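Local coordinates for lipoxygenase (Cyanothece sp., PDB 5EK8), which is a 9R-lipoxygenase that probably adds both atoms of molecular oxygen to polyunsaturated fatty acids at a non-heme iron centre, at residues N70-V75 with R118-R123; A349-G354 with N587-R592; L568-V573 with N661-I666. One frame throughout, in Å; residues are numbered along the deposited sequence.

Contact 1. Residues N70-V75 with R118-R123; sequences NIELEV and RVIDNR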
ATOM      1  N   ASN A  70      -9.421  -0.501 -25.970  1.00 61.97           N
ATOM      2  CA  ASN A  70     -10.684   0.033 -25.466  1.00 62.79           C
ATOM      3  C   ASN A  70     -10.525   1.339 -24.700  1.00 65.21           C
ATOM      4  O   ASN A  70     -11.185   1.558 -23.684  1.00 66.76           O
ATOM      5  CB  ASN A  70     -11.379  -1.001 -24.572  1.00 62.46           C
ATOM      6  CG  ASN A  70     -11.466  -2.375 -25.216  1.00 64.18           C
ATOM      7  OD1 ASN A  70     -11.285  -2.524 -26.425  1.00 62.89           O
ATOM      8  ND2 ASN A  70     -11.748  -3.387 -24.405  1.00 64.72           N
ATOM      9  N   ILE A  71      -9.640   2.205 -25.180  1.00 64.46           N
ATOM     10  CA  ILE A  71      -9.426   3.486 -24.530  1.00 63.97           C
ATOM     11  C   ILE A  71      -9.984   4.594 -25.415  1.00 69.33           C
ATOM     12  O   ILE A  71      -9.932   4.508 -26.646  1.00 72.48           O
ATOM     13  CB  ILE A  71      -7.930   3.720 -24.217  1.00 59.88           C
ATOM     14  CG1 ILE A  71      -7.773   4.757 -23.104  1.00 54.03           C
ATOM     15  CG2 ILE A  71      -7.147   4.101 -25.474  1.00 59.40           C
ATOM     16  CD1 ILE A  71      -6.456   4.658 -22.381  1.00 48.77           C
ATOM     17  N   GLU A  72     -10.553   5.617 -24.785  1.00 71.10           N
ATOM     18  CA  GLU A  72     -11.240   6.663 -25.529  1.00 71.75           C
ATOM     19  C   GLU A  72     -10.254   7.619 -26.178  1.00 66.81           C
ATOM     20  O   GLU A  72      -9.238   7.989 -25.587  1.00 65.31           O
ATOM     21  CB  GLU A  72     -12.211   7.428 -24.624  1.00 75.13           C
ATOM     22  CG  GLU A  72     -13.486   6.658 -24.309  1.00 81.24           C
ATOM     23  CD  GLU A  72     -14.388   7.373 -23.317  1.00 86.84           C
ATOM     24  OE1 GLU A  72     -14.469   8.621 -23.364  1.00 88.39           O
ATOM     25  OE2 GLU A  72     -15.019   6.683 -22.487  1.00 87.61           O
ATOM     26  N   LEU A  73     -10.568   8.002 -27.409  1.00 62.99           N
ATOM     27  CA  LEU A  73      -9.746   8.924 -28.172  1.00 63.70           C
ATOM     28  C   LEU A  73     -10.583  10.098 -28.649  1.00 63.37           C
ATOM     29  O   LEU A  73     -11.723   9.923 -29.087  1.00 61.79           O
ATOM     30  CB  LEU A  73      -9.110   8.213 -29.367  1.00 63.96           C
ATOM     31  CG  LEU A  73      -7.641   7.798 -29.298  1.00 58.75           C
ATOM     32  CD1 LEU A  73      -7.262   7.290 -27.920  1.00 50.82           C
ATOM     33  CD2 LEU A  73      -7.388   6.728 -30.347  1.00 62.98           C
ATOM     34  N   GLU A  74     -10.017  11.295 -28.563  1.00 65.98           N
ATOM     35  CA  GLU A  74     -10.697  12.481 -29.063  1.00 67.39           C
ATOM     36  C   GLU A  74      -9.850  13.180 -30.125  1.00 68.85           C
ATOM     37  O   GLU A  74      -8.655  13.410 -29.936  1.00 65.97           O
ATOM     38  CB  GLU A  74     -11.023  13.442 -27.916  1.00 65.06           C
ATOM     39  CG  GLU A  74     -12.007  12.879 -26.886  1.00 69.18           C
ATOM     40  CD  GLU A  74     -12.315  13.851 -25.747  1.00 71.25           C
ATOM     41  OE1 GLU A  74     -11.603  14.871 -25.612  1.00 69.81           O
ATOM     42  OE2 GLU A  74     -13.272  13.593 -24.983  1.00 73.59           O
ATOM     43  N   VAL A  75     -10.468  13.498 -31.253  1.00 69.35           N
ATOM     44  CA  VAL A  75      -9.783  14.252 -32.292  1.00 71.09           C
ATOM     45  C   VAL A  75     -10.033  15.742 -32.100  1.00 76.00           C
ATOM     46  O   VAL A  75     -11.174  16.197 -32.071  1.00 76.29           O
ATOM     47  CB  VAL A  75     -10.231  13.823 -33.698  1.00 68.01           C
ATOM     48  CG1 VAL A  75      -9.824  14.866 -34.728  1.00 70.49           C
ATOM     49  CG2 VAL A  75      -9.641  12.471 -34.043  1.00 58.60           C
ATOM     50  N   ARG A 118      -6.076  13.002 -28.712  1.00 61.75           N
ATOM     51  CA  ARG A 118      -6.037  12.923 -27.260  1.00 58.17           C
ATOM     52  C   ARG A 118      -6.446  11.547 -26.751  1.00 56.80           C
ATOM     53  O   ARG A 118      -7.508  11.028 -27.103  1.00 56.88           O
ATOM     54  CB  ARG A 118      -6.936  13.990 -26.634  1.00 57.82           C
ATOM     55  CG  ARG A 118      -6.563  15.408 -27.013  1.00 62.03           C
ATOM     56  CD  ARG A 118      -7.233  16.420 -26.103  1.00 63.05           C
ATOM     57  NE  ARG A 118      -7.071  17.782 -26.599  1.00 64.66           N
ATOM     58  CZ  ARG A 118      -7.634  18.852 -26.045  1.00 59.45           C
ATOM     59  NH1 ARG A 118      -8.397  18.720 -24.966  1.00 57.41           N
ATOM     60  NH2 ARG A 118      -7.433  20.053 -26.570  1.00 53.91           N
ATOM     61  N   VAL A 119      -5.582  10.964 -25.929  1.00 52.76           N
ATOM     62  CA  VAL A 119      -5.897   9.751 -25.199  1.00 51.18           C
ATOM     63  C   VAL A 119      -6.566  10.163 -23.897  1.00 51.08           C
ATOM     64  O   VAL A 119      -5.992  10.931 -23.106  1.00 49.29           O
ATOM     65  CB  VAL A 119      -4.641   8.896 -24.908  1.00 48.42           C
ATOM     66  CG1 VAL A 119      -5.037   7.578 -24.260  1.00 45.74           C
ATOM     67  CG2 VAL A 119      -3.850   8.643 -26.194  1.00 46.29           C
ATOM     68  N   ILE A 120      -7.773   9.636 -23.695  1.00 51.12           N
ATOM     69  CA  ILE A 120      -8.656  10.042 -22.611  1.00 53.28           C
ATOM     70  C   ILE A 120      -8.846   8.960 -21.542  1.00 57.18           C
ATOM     71  O   ILE A 120      -9.236   7.828 -21.836  1.00 56.85           O
ATOM     72  CB  ILE A 120     -10.046  10.444 -23.161  1.00 54.91           C
ATOM     73  CG1 ILE A 120      -9.901  11.525 -24.231  1.00 47.71           C
ATOM     74  CG2 ILE A 120     -10.960  10.927 -22.039  1.00 46.75           C
ATOM     75  CD1 ILE A 120      -9.241  12.786 -23.727  1.00 48.43           C
ATOM     76  N   ASP A 121      -8.571   9.344 -20.301  1.00 64.31           N
ATOM     77  CA  ASP A 121      -8.784   8.514 -19.121  1.00 66.55           C
ATOM     78  C   ASP A 121     -10.167   8.811 -18.551  1.00 65.14           C
ATOM     79  O   ASP A 121     -10.797   9.782 -18.967  1.00 65.26           O
ATOM     80  CB  ASP A 121      -7.706   8.814 -18.080  1.00 71.18           C
ATOM     81  CG  ASP A 121      -7.303   7.604 -17.282  1.00 75.46           C
ATOM     82  OD1 ASP A 121      -8.184   6.777 -16.968  1.00 81.46           O
ATOM     83  OD2 ASP A 121      -6.100   7.492 -16.960  1.00 74.12           O
ATOM     84  N   ASN A 122     -10.641   7.998 -17.608  1.00 62.77           N
ATOM     85  CA  ASN A 122     -11.832   8.368 -16.838  1.00 65.79           C
ATOM     86  C   ASN A 122     -12.073   7.530 -15.580  1.00 65.55           C
ATOM     87  O   ASN A 122     -11.795   6.333 -15.546  1.00 68.87           O
ATOM     88  CB  ASN A 122     -13.089   8.323 -17.723  1.00 67.14           C
ATOM     89  CG  ASN A 122     -13.560   6.919 -18.007  1.00 68.91           C
ATOM     90  OD1 ASN A 122     -14.328   6.340 -17.237  1.00 67.82           O
ATOM     91  ND2 ASN A 122     -13.122   6.366 -19.128  1.00 73.29           N
ATOM     92  N   ARG A 123     -12.590   8.187 -14.547  1.00 66.59           N
ATOM     93  CA  ARG A 123     -13.016   7.527 -13.321  1.00 66.83           C
ATOM     94  C   ARG A 123     -14.537   7.403 -13.298  1.00 66.06           C
ATOM     95  O   ARG A 123     -15.246   8.261 -13.827  1.00 65.65           O
ATOM     96  CB  ARG A 123     -12.534   8.306 -12.100  1.00 70.89           C
ATOM     97  CG  ARG A 123     -11.066   8.665 -12.139  1.00 77.31           C
ATOM     98  CD  ARG A 123     -10.650   9.451 -10.901  1.00 82.95           C
ATOM     99  NE  ARG A 123      -9.196   9.556 -10.801  1.00 90.00           N
ATOM    100  CZ  ARG A 123      -8.549  10.214  -9.843  1.00 93.11           C
ATOM    101  NH1 ARG A 123      -7.224  10.247  -9.845  1.00 95.17           N
ATOM    102  NH2 ARG A 123      -9.223  10.839  -8.886  1.00 93.22           N
TER
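The carboxylate of Glu-74 lies flat against Ile-120, whose CG1 and CD1 sit over one of its faces. Ile-120 CG1 is 3.7 Å from Glu-74 CD, and Ile-120 CD1 is 3.7 Å from Glu-74 OE1. The two side chains cross at about a right angle. OE1 of the same carboxylate also hydrogen-bonds to Trp-76 NE1, which is likely to limit its rotation. Two further flat groups, the carboxylate of Glu-72 and the amide of Asn-122, have planes 27° apart; Glu-72 OE2 and Asn-122 ND2 approach to 3.9 Å, too far for a hydrogen bond.

Beneath these groups run two antiparallel strands, 72-79 and 115-126, the middle pair of a four-stranded sheet in the beta-domain that follows the first two helices, consistent with the PLAT domain of lipoxygenases. Glu-74 and Arg-118 form a hydrogen-bonded pair: Arg-118 N donates to Glu-74 O at 2.9 Å, and Glu-74 N donates back to Arg-118 O. Next along, Leu-73 and Val-119 make a non-hydrogen-bonded pair, where Leu-73 CA approaches Arg-118 O at 3.3 Å in a CA-H...O contact.

The Leu-73 and Val-119 side chains occupy the other face of the sheet. Ile-71 joins them: its CG1, anti to the backbone N (chi1 -158°), lies 3.6 Å from Ile-120 O, and beyond it CD1 packs on Val-119 CG1 at 3.8 Å. Phe-98 and Ile-100 of strand 97-102 cover Leu-73 here. Back on the face of Glu-74, Arg-118 turns its guanidinium to a salt bridge with Glu-116 and a cation-pi contact with Trp-76.

Contact 2. Residues A349-G354 with N587-R592; sequences AALFDG and NSLALR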
ATOM      1  N   ALA A 349      11.427  -5.985  17.894  1.00 39.36           N
ATOM      2  CA  ALA A 349      11.656  -6.843  16.733  1.00 40.63           C
ATOM      3  C   ALA A 349      10.350  -7.018  15.957  1.00 41.60           C
ATOM      4  O   ALA A 349      10.334  -7.006  14.722  1.00 41.92           O
ATOM      5  CB  ALA A 349      12.224  -8.191  17.152  1.00 37.06           C
ATOM      6  N   ALA A 350       9.252  -7.143  16.697  1.00 41.20           N
ATOM      7  CA  ALA A 350       7.939  -7.340  16.101  1.00 40.31           C
ATOM      8  C   ALA A 350       7.451  -6.076  15.409  1.00 35.34           C
ATOM      9  O   ALA A 350       6.686  -6.147  14.449  1.00 38.68           O
ATOM     10  CB  ALA A 350       6.940  -7.787  17.153  1.00 26.24           C
ATOM     11  N   LEU A 351       7.894  -4.921  15.892  1.00 36.54           N
ATOM     12  CA  LEU A 351       7.450  -3.658  15.316  1.00 42.13           C
ATOM     13  C   LEU A 351       8.205  -3.378  14.025  1.00 45.56           C
ATOM     14  O   LEU A 351       7.610  -2.980  13.022  1.00 43.59           O
ATOM     15  CB  LEU A 351       7.636  -2.496  16.295  1.00 38.33           C
ATOM     16  CG  LEU A 351       7.005  -1.178  15.831  1.00 34.26           C
ATOM     17  CD1 LEU A 351       5.520  -1.191  16.098  1.00 33.64           C
ATOM     18  CD2 LEU A 351       7.652   0.026  16.496  1.00 37.74           C
ATOM     19  N   PHE A 352       9.519  -3.582  14.046  1.00 47.02           N
ATOM     20  CA  PHE A 352      10.301  -3.400  12.830  1.00 46.38           C
ATOM     21  C   PHE A 352       9.888  -4.414  11.762  1.00 46.82           C
ATOM     22  O   PHE A 352       9.692  -4.048  10.596  1.00 46.42           O
ATOM     23  CB  PHE A 352      11.800  -3.510  13.104  1.00 47.36           C
ATOM     24  CG  PHE A 352      12.638  -3.454  11.857  1.00 47.57           C
ATOM     25  CD1 PHE A 352      12.690  -2.295  11.097  1.00 44.10           C
ATOM     26  CD2 PHE A 352      13.357  -4.562  11.436  1.00 45.33           C
ATOM     27  CE1 PHE A 352      13.452  -2.237   9.945  1.00 45.58           C
ATOM     28  CE2 PHE A 352      14.121  -4.511  10.284  1.00 46.69           C
ATOM     29  CZ  PHE A 352      14.169  -3.344   9.537  1.00 47.66           C
ATOM     30  N   ASP A 353       9.744  -5.677  12.156  1.00 44.81           N
ATOM     31  CA  ASP A 353       9.277  -6.701  11.228  1.00 45.02           C
ATOM     32  C   ASP A 353       7.900  -6.341  10.690  1.00 44.98           C
ATOM     33  O   ASP A 353       7.618  -6.502   9.501  1.00 43.21           O
ATOM     34  CB  ASP A 353       9.225  -8.070  11.902  1.00 44.24           C
ATOM     35  CG  ASP A 353       8.643  -9.138  11.000  1.00 45.85           C
ATOM     36  OD1 ASP A 353       7.458  -9.487  11.161  1.00 48.94           O
ATOM     37  OD2 ASP A 353       9.369  -9.622  10.115  1.00 46.35           O
ATOM     38  N   GLY A 354       7.048  -5.849  11.585  1.00 40.80           N
ATOM     39  CA  GLY A 354       5.699  -5.459  11.232  1.00 39.20           C
ATOM     40  C   GLY A 354       5.666  -4.348  10.206  1.00 40.08           C
ATOM     41  O   GLY A 354       4.852  -4.372   9.291  1.00 40.43           O
ATOM     42  N   ASN A 587       7.795   0.849  23.099  1.00 40.53           N
ATOM     43  CA  ASN A 587       8.160   0.286  21.813  1.00 42.12           C
ATOM     44  C   ASN A 587       8.943   1.233  20.914  1.00 45.46           C
ATOM     45  O   ASN A 587       8.831   2.451  21.024  1.00 47.15           O
ATOM     46  CB  ASN A 587       6.903  -0.177  21.081  1.00 40.16           C
ATOM     47  CG  ASN A 587       7.108  -1.493  20.361  1.00 44.09           C
ATOM     48  OD1 ASN A 587       8.242  -1.927  20.167  1.00 47.22           O
ATOM     49  ND2 ASN A 587       6.013  -2.136  19.962  1.00 41.32           N
ATOM     50  N   SER A 588       9.752   0.651  20.036  1.00 43.28           N
ATOM     51  CA  SER A 588      10.475   1.403  19.019  1.00 41.49           C
ATOM     52  C   SER A 588      10.889   0.465  17.885  1.00 45.37           C
ATOM     53  O   SER A 588      10.670  -0.747  17.957  1.00 44.04           O
ATOM     54  CB  SER A 588      11.695   2.101  19.618  1.00 38.37           C
ATOM     55  OG  SER A 588      12.492   1.187  20.345  1.00 39.90           O
ATOM     56  N   LEU A 589      11.480   1.023  16.835  1.00 46.66           N
ATOM     57  CA  LEU A 589      11.898   0.213  15.698  1.00 43.14           C
ATOM     58  C   LEU A 589      13.251  -0.435  15.956  1.00 41.86           C
ATOM     59  O   LEU A 589      13.692  -1.292  15.184  1.00 49.97           O
ATOM     60  CB  LEU A 589      11.942   1.059  14.425  1.00 44.94           C
ATOM     61  CG  LEU A 589      10.577   1.541  13.927  1.00 41.83           C
ATOM     62  CD1 LEU A 589      10.729   2.554  12.799  1.00 41.49           C
ATOM     63  CD2 LEU A 589       9.740   0.363  13.469  1.00 40.29           C
ATOM     64  N   ALA A 590      13.893  -0.040  17.054  1.00 33.57           N
ATOM     65  CA  ALA A 590      15.186  -0.593  17.446  1.00 34.37           C
ATOM     66  C   ALA A 590      15.591  -0.155  18.849  1.00 39.84           C
ATOM     67  O   ALA A 590      14.985   0.746  19.428  1.00 45.07           O
ATOM     68  CB  ALA A 590      16.263  -0.189  16.444  1.00 34.63           C
ATOM     69  N   LEU A 591      16.623  -0.800  19.386  1.00 39.49           N
ATOM     70  CA  LEU A 591      17.208  -0.409  20.666  1.00 38.62           C
ATOM     71  C   LEU A 591      18.722  -0.257  20.524  1.00 44.05           C
ATOM     72  O   LEU A 591      19.298  -0.635  19.499  1.00 44.13           O
ATOM     73  CB  LEU A 591      16.870  -1.432  21.752  1.00 41.56           C
ATOM     74  CG  LEU A 591      15.386  -1.644  22.079  1.00 45.48           C
ATOM     75  CD1 LEU A 591      15.215  -2.664  23.194  1.00 50.04           C
ATOM     76  CD2 LEU A 591      14.710  -0.338  22.455  1.00 36.90           C
ATOM     77  N   ARG A 592      19.371   0.293  21.546  1.00 46.71           N
ATOM     78  CA  ARG A 592      20.796   0.599  21.457  1.00 48.15           C
ATOM     79  C   ARG A 592      21.585   0.162  22.690  1.00 53.09           C
ATOM     80  O   ARG A 592      21.012  -0.158  23.729  1.00 57.30           O
ATOM     81  CB  ARG A 592      21.001   2.103  21.232  1.00 47.44           C
ATOM     82  CG  ARG A 592      20.286   2.653  20.008  1.00 51.28           C
ATOM     83  CD  ARG A 592      20.653   4.104  19.705  1.00 53.33           C
ATOM     84  NE  ARG A 592      20.169   5.046  20.708  1.00 50.57           N
ATOM     85  CZ  ARG A 592      20.963   5.732  21.525  1.00 56.84           C
ATOM     86  NH1 ARG A 592      22.278   5.578  21.448  1.00 61.80           N
ATOM     87  NH2 ARG A 592      20.448   6.577  22.411  1.00 56.22           N
TER
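Leu-351 leans from the long helix 337-377 onto the loop 587-592, in the helical lipoxygenase domain; the same helix carries the iron ligands His-359 and His-364 further along. The CB of Leu-351 faces polar atoms of the loop, with Asn-587 OD1 at 4.0 Å. CG stands anti to the backbone N (chi1 -172°) and meets Leu-589 CD2 at 3.9 Å. Beyond it the two methyls part company. CD1 goes to the amide of Asn-587, 4.0 Å from ND2, a nitrogen that is itself hydrogen-bonded to Glu-580 O. CD2 does more of the work: it rests on the peptide between Ser-588 and Leu-589, 3.4 Å from Ser-588 O, and also touches Leu-589 CD2 at 3.7 Å, the two leucine side chains crossing at about a right angle.

One residue on, Phe-352 contributes mainly through its CB, 3.6 Å from Leu-589 O. Its ring leads off to Trp-279 and to Phe-424 and Met-427 of helix 421-432, so the loop meets this residue chiefly at its base. The contact is thus apolar packing against loop backbone, about 9 Å from the side chain of His-359 when measured from that of Leu-589. Within the loop, Ser-588 OG donates to Ala-590 O at 2.7 Å, with the hydroxyl lying 37° above that carbonyl's plane.

Contact 3. Residues L568-V573 with N661-I666; sequences LWHTWV and NIRTLI. With FE2 (Fe (II) ion), chain B.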
ATOM      1  N   LEU A 568      -9.292  -4.024   4.727  1.00 34.61           N
ATOM      2  CA  LEU A 568      -9.109  -4.429   6.121  1.00 34.33           C
ATOM      3  C   LEU A 568      -7.654  -4.616   6.554  1.00 42.92           C
ATOM      4  O   LEU A 568      -7.268  -4.124   7.607  1.00 50.51           O
ATOM      5  CB  LEU A 568      -9.872  -5.720   6.411  1.00 33.33           C
ATOM      6  CG  LEU A 568      -9.629  -6.236   7.834  1.00 33.54           C
ATOM      7  CD1 LEU A 568     -10.105  -5.212   8.864  1.00 33.49           C
ATOM      8  CD2 LEU A 568     -10.284  -7.590   8.067  1.00 31.88           C
ATOM      9  N   TRP A 569      -6.854  -5.332   5.772  1.00 46.05           N
ATOM     10  CA  TRP A 569      -5.483  -5.626   6.180  1.00 46.06           C
ATOM     11  C   TRP A 569      -4.666  -4.362   6.397  1.00 43.59           C
ATOM     12  O   TRP A 569      -4.101  -4.156   7.473  1.00 45.34           O
ATOM     13  CB  TRP A 569      -4.778  -6.516   5.151  1.00 42.08           C
ATOM     14  CG  TRP A 569      -3.342  -6.747   5.505  1.00 38.36           C
ATOM     15  CD1 TRP A 569      -2.246  -6.194   4.903  1.00 34.64           C
ATOM     16  CD2 TRP A 569      -2.844  -7.561   6.572  1.00 37.27           C
ATOM     17  NE1 TRP A 569      -1.096  -6.628   5.524  1.00 31.83           N
ATOM     18  CE2 TRP A 569      -1.438  -7.471   6.548  1.00 33.81           C
ATOM     19  CE3 TRP A 569      -3.450  -8.366   7.541  1.00 38.32           C
ATOM     20  CZ2 TRP A 569      -0.631  -8.157   7.453  1.00 36.21           C
ATOM     21  CZ3 TRP A 569      -2.644  -9.051   8.438  1.00 35.26           C
ATOM     22  CH2 TRP A 569      -1.252  -8.939   8.389  1.00 35.11           C
ATOM     23  N   HIS A 570      -4.598  -3.525   5.371  1.00 41.87           N
ATOM     24  CA  HIS A 570      -3.838  -2.294   5.473  1.00 44.41           C
ATOM     25  C   HIS A 570      -4.403  -1.395   6.561  1.00 46.97           C
ATOM     26  O   HIS A 570      -3.651  -0.730   7.258  1.00 46.11           O
ATOM     27  CB  HIS A 570      -3.816  -1.549   4.141  1.00 47.10           C
ATOM     28  CG  HIS A 570      -3.195  -0.191   4.234  1.00 54.18           C
ATOM     29  ND1 HIS A 570      -3.938   0.953   4.410  1.00 55.80           N
ATOM     30  CD2 HIS A 570      -1.899   0.197   4.211  1.00 56.21           C
ATOM     31  CE1 HIS A 570      -3.126   1.995   4.476  1.00 54.32           C
ATOM     32  NE2 HIS A 570      -1.887   1.563   4.356  1.00 51.74           N
ATOM     33  N   THR A 571      -5.726  -1.376   6.698  1.00 48.51           N
ATOM     34  CA  THR A 571      -6.376  -0.636   7.774  1.00 43.88           C
ATOM     35  C   THR A 571      -5.804  -1.065   9.111  1.00 44.77           C
ATOM     36  O   THR A 571      -5.368  -0.243   9.917  1.00 46.99           O
ATOM     37  CB  THR A 571      -7.904  -0.863   7.797  1.00 40.30           C
ATOM     38  OG1 THR A 571      -8.511  -0.183   6.696  1.00 43.38           O
ATOM     39  CG2 THR A 571      -8.499  -0.340   9.090  1.00 37.75           C
ATOM     40  N   TRP A 572      -5.793  -2.374   9.318  1.00 41.67           N
ATOM     41  CA  TRP A 572      -5.388  -2.957  10.581  1.00 39.23           C
ATOM     42  C   TRP A 572      -3.939  -2.651  10.890  1.00 40.10           C
ATOM     43  O   TRP A 572      -3.615  -2.223  11.996  1.00 39.26           O
ATOM     44  CB  TRP A 572      -5.599  -4.464  10.567  1.00 34.46           C
ATOM     45  CG  TRP A 572      -5.483  -5.084  11.921  1.00 33.56           C
ATOM     46  CD1 TRP A 572      -4.344  -5.243  12.666  1.00 31.74           C
ATOM     47  CD2 TRP A 572      -6.548  -5.644  12.689  1.00 33.64           C
ATOM     48  NE1 TRP A 572      -4.640  -5.868  13.855  1.00 32.72           N
ATOM     49  CE2 TRP A 572      -5.987  -6.123  13.893  1.00 34.42           C
ATOM     50  CE3 TRP A 572      -7.924  -5.788  12.478  1.00 36.64           C
ATOM     51  CZ2 TRP A 572      -6.751  -6.732  14.879  1.00 40.60           C
ATOM     52  CZ3 TRP A 572      -8.685  -6.395  13.459  1.00 43.04           C
ATOM     53  CH2 TRP A 572      -8.096  -6.857  14.649  1.00 45.69           C
ATOM     54  N   VAL A 573      -3.067  -2.858   9.909  1.00 37.19           N
ATOM     55  CA  VAL A 573      -1.641  -2.676  10.150  1.00 40.26           C
ATOM     56  C   VAL A 573      -1.291  -1.196  10.319  1.00 44.27           C
ATOM     57  O   VAL A 573      -0.521  -0.822  11.206  1.00 42.60           O
ATOM     58  CB  VAL A 573      -0.798  -3.284   9.017  1.00 43.51           C
ATOM     59  CG1 VAL A 573       0.679  -3.079   9.292  1.00 47.82           C
ATOM     60  CG2 VAL A 573      -1.105  -4.760   8.878  1.00 41.30           C
ATOM     61  N   ASN A 661     -14.552   2.342  10.470  1.00 56.78           N
ATOM     62  CA  ASN A 661     -13.123   2.619  10.546  1.00 56.68           C
ATOM     63  C   ASN A 661     -12.319   1.802   9.540  1.00 55.06           C
ATOM     64  O   ASN A 661     -11.090   1.858   9.521  1.00 54.73           O
ATOM     65  CB  ASN A 661     -12.606   2.355  11.961  1.00 61.41           C
ATOM     66  CG  ASN A 661     -12.790   3.550  12.881  1.00 68.58           C
ATOM     67  OD1 ASN A 661     -12.674   4.701  12.456  1.00 69.28           O
ATOM     68  ND2 ASN A 661     -13.077   3.281  14.148  1.00 74.84           N
ATOM     69  N   ILE A 662     -13.022   1.048   8.703  1.00 51.21           N
ATOM     70  CA  ILE A 662     -12.379   0.253   7.665  1.00 48.93           C
ATOM     71  C   ILE A 662     -12.115   1.096   6.423  1.00 47.40           C
ATOM     72  O   ILE A 662     -13.050   1.581   5.783  1.00 46.62           O
ATOM     73  CB  ILE A 662     -13.233  -0.966   7.280  1.00 49.61           C
ATOM     74  CG1 ILE A 662     -13.440  -1.871   8.496  1.00 47.32           C
ATOM     75  CG2 ILE A 662     -12.575  -1.736   6.148  1.00 49.97           C
ATOM     76  CD1 ILE A 662     -14.365  -3.039   8.249  1.00 44.69           C
ATOM     77  N   ARG A 663     -10.841   1.258   6.081  1.00 48.20           N
ATOM     78  CA  ARG A 663     -10.453   2.091   4.945  1.00 45.67           C
ATOM     79  C   ARG A 663     -10.790   1.431   3.613  1.00 41.99           C
ATOM     80  O   ARG A 663     -10.813   0.209   3.505  1.00 42.36           O
ATOM     81  CB  ARG A 663      -8.958   2.411   5.002  1.00 43.21           C
ATOM     82  CG  ARG A 663      -8.526   3.239   6.205  1.00 39.74           C
ATOM     83  CD  ARG A 663      -7.027   3.462   6.174  1.00 40.11           C
ATOM     84  NE  ARG A 663      -6.555   4.383   7.203  1.00 39.07           N
ATOM     85  CZ  ARG A 663      -6.357   5.684   7.015  1.00 42.16           C
ATOM     86  NH1 ARG A 663      -6.613   6.238   5.834  1.00 35.09           N
ATOM     87  NH2 ARG A 663      -5.916   6.433   8.020  1.00 46.64           N
ATOM     88  N   THR A 664     -11.054   2.255   2.605  1.00 43.79           N
ATOM     89  CA  THR A 664     -11.408   1.781   1.271  1.00 47.72           C
ATOM     90  C   THR A 664     -10.161   1.391   0.482  1.00 53.57           C
ATOM     91  O   THR A 664     -10.172   0.452  -0.320  1.00 53.75           O
ATOM     92  CB  THR A 664     -12.191   2.863   0.480  1.00 58.38           C
ATOM     93  OG1 THR A 664     -13.425   3.157   1.144  1.00 58.98           O
ATOM     94  CG2 THR A 664     -12.487   2.402  -0.934  1.00 56.63           C
ATOM     95  N   LEU A 665      -9.075   2.111   0.733  1.00 51.39           N
ATOM     96  CA  LEU A 665      -7.892   2.010  -0.105  1.00 46.85           C
ATOM     97  C   LEU A 665      -6.610   2.234   0.683  1.00 43.12           C
ATOM     98  O   LEU A 665      -6.629   2.417   1.902  1.00 39.21           O
ATOM     99  CB  LEU A 665      -7.975   3.023  -1.252  1.00 42.41           C
ATOM    100  CG  LEU A 665      -7.646   4.493  -0.946  1.00 37.15           C
ATOM    101  CD1 LEU A 665      -7.718   5.335  -2.209  1.00 38.30           C
ATOM    102  CD2 LEU A 665      -8.549   5.089   0.129  1.00 32.21           C
ATOM    103  N   ILE A 666      -5.493   2.205  -0.033  1.00 43.21           N
ATOM    104  CA  ILE A 666      -4.195   2.526   0.538  1.00 44.53           C
ATOM    105  C   ILE A 666      -3.712   3.853  -0.030  1.00 48.79           C
ATOM    106  O   ILE A 666      -3.286   3.915  -1.180  1.00 55.01           O
ATOM    107  CB  ILE A 666      -3.149   1.425   0.242  1.00 40.47           C
ATOM    108  CG1 ILE A 666      -3.663   0.060   0.718  1.00 36.12           C
ATOM    109  CG2 ILE A 666      -1.808   1.781   0.871  1.00 34.23           C
ATOM    110  CD1 ILE A 666      -2.716  -1.086   0.470  1.00 26.25           C
TER
HETATM  111 FE   FE2 B 701       0.328   2.484   5.039  1.00 61.35          FE
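Asn-661 meets Thr-571 through its backbone, its carbonyl O lying 3.4 Å from the methyl CG2 of the threonine. Ile-662 follows, its CG2 turned to the backbone of Leu-568 one helical turn earlier.

At Arg-663 the contact becomes polar. Its backbone N donates to Thr-571 OG1 at 2.8 Å, with an angle of 150° at the hydrogen. The hydroxyl is aimed by a first torsion that sets OG1 anti to the carbonyl carbon and beside the backbone N (chi1 -72°), where it can also hydrogen-bond to Thr-567 O in its own helix. OG1 thus has two partners, one across in the loop and one within helix 549-574, and a valine here would probably leave Arg-663 N without its acceptor and the loop less firmly attached. The extended Arg-663 side chain then runs past OG1 and brings CD to the edge of the His-570 ring, 4.4 Å from ND1. Its guanidinium is gripped beyond, by a salt bridge from NE to Asp-575 and a hydrogen bond from NH2 to Ile-624 O.

Leu-665 turns its side chain away, and its carbonyl O lies 4.0 Å from His-570 ND1. Ile-666 lies over one face of the imidazole: CG2 stands 3.7 Å from the ring centroid, 20° off the normal, in a CH-pi contact, while CG1 packs on His-570 CG. Of the ring atoms, CG2 comes nearest NE2, the nitrogen that binds the iron at 2.5 Å.

His-359, His-364 and the C-terminal carboxylate oxygen OXT of Ile-668 bind the same ion, and Asn-574 also belongs to the site. Three histidines and a C-terminal isoleucine are the hallmark of the lipoxygenase non-heme iron centre.

Contact 1 closes early in the chain, before either of the others opens, and belongs to the PLAT-like beta-domain; its centre lies about 31 Å from that of contact 3 and about 47 Å from that of contact 2, contacts 1 and 2 lying on opposite sides of the chain's centre. Contacts 2 and 3 share the helical domain, and their segments alternate along the chain: 349-354, 568-573, 587-592, then 661-666. Their centres are about 22 Å apart, their nearest atoms about 4 Å. Helix 337-377 connects them, since it carries segment 349-354 and the histidines that bind iron together with His-570. Contact 3 thus contributes one ligand to the metal centre, while contact 1 lies away from it.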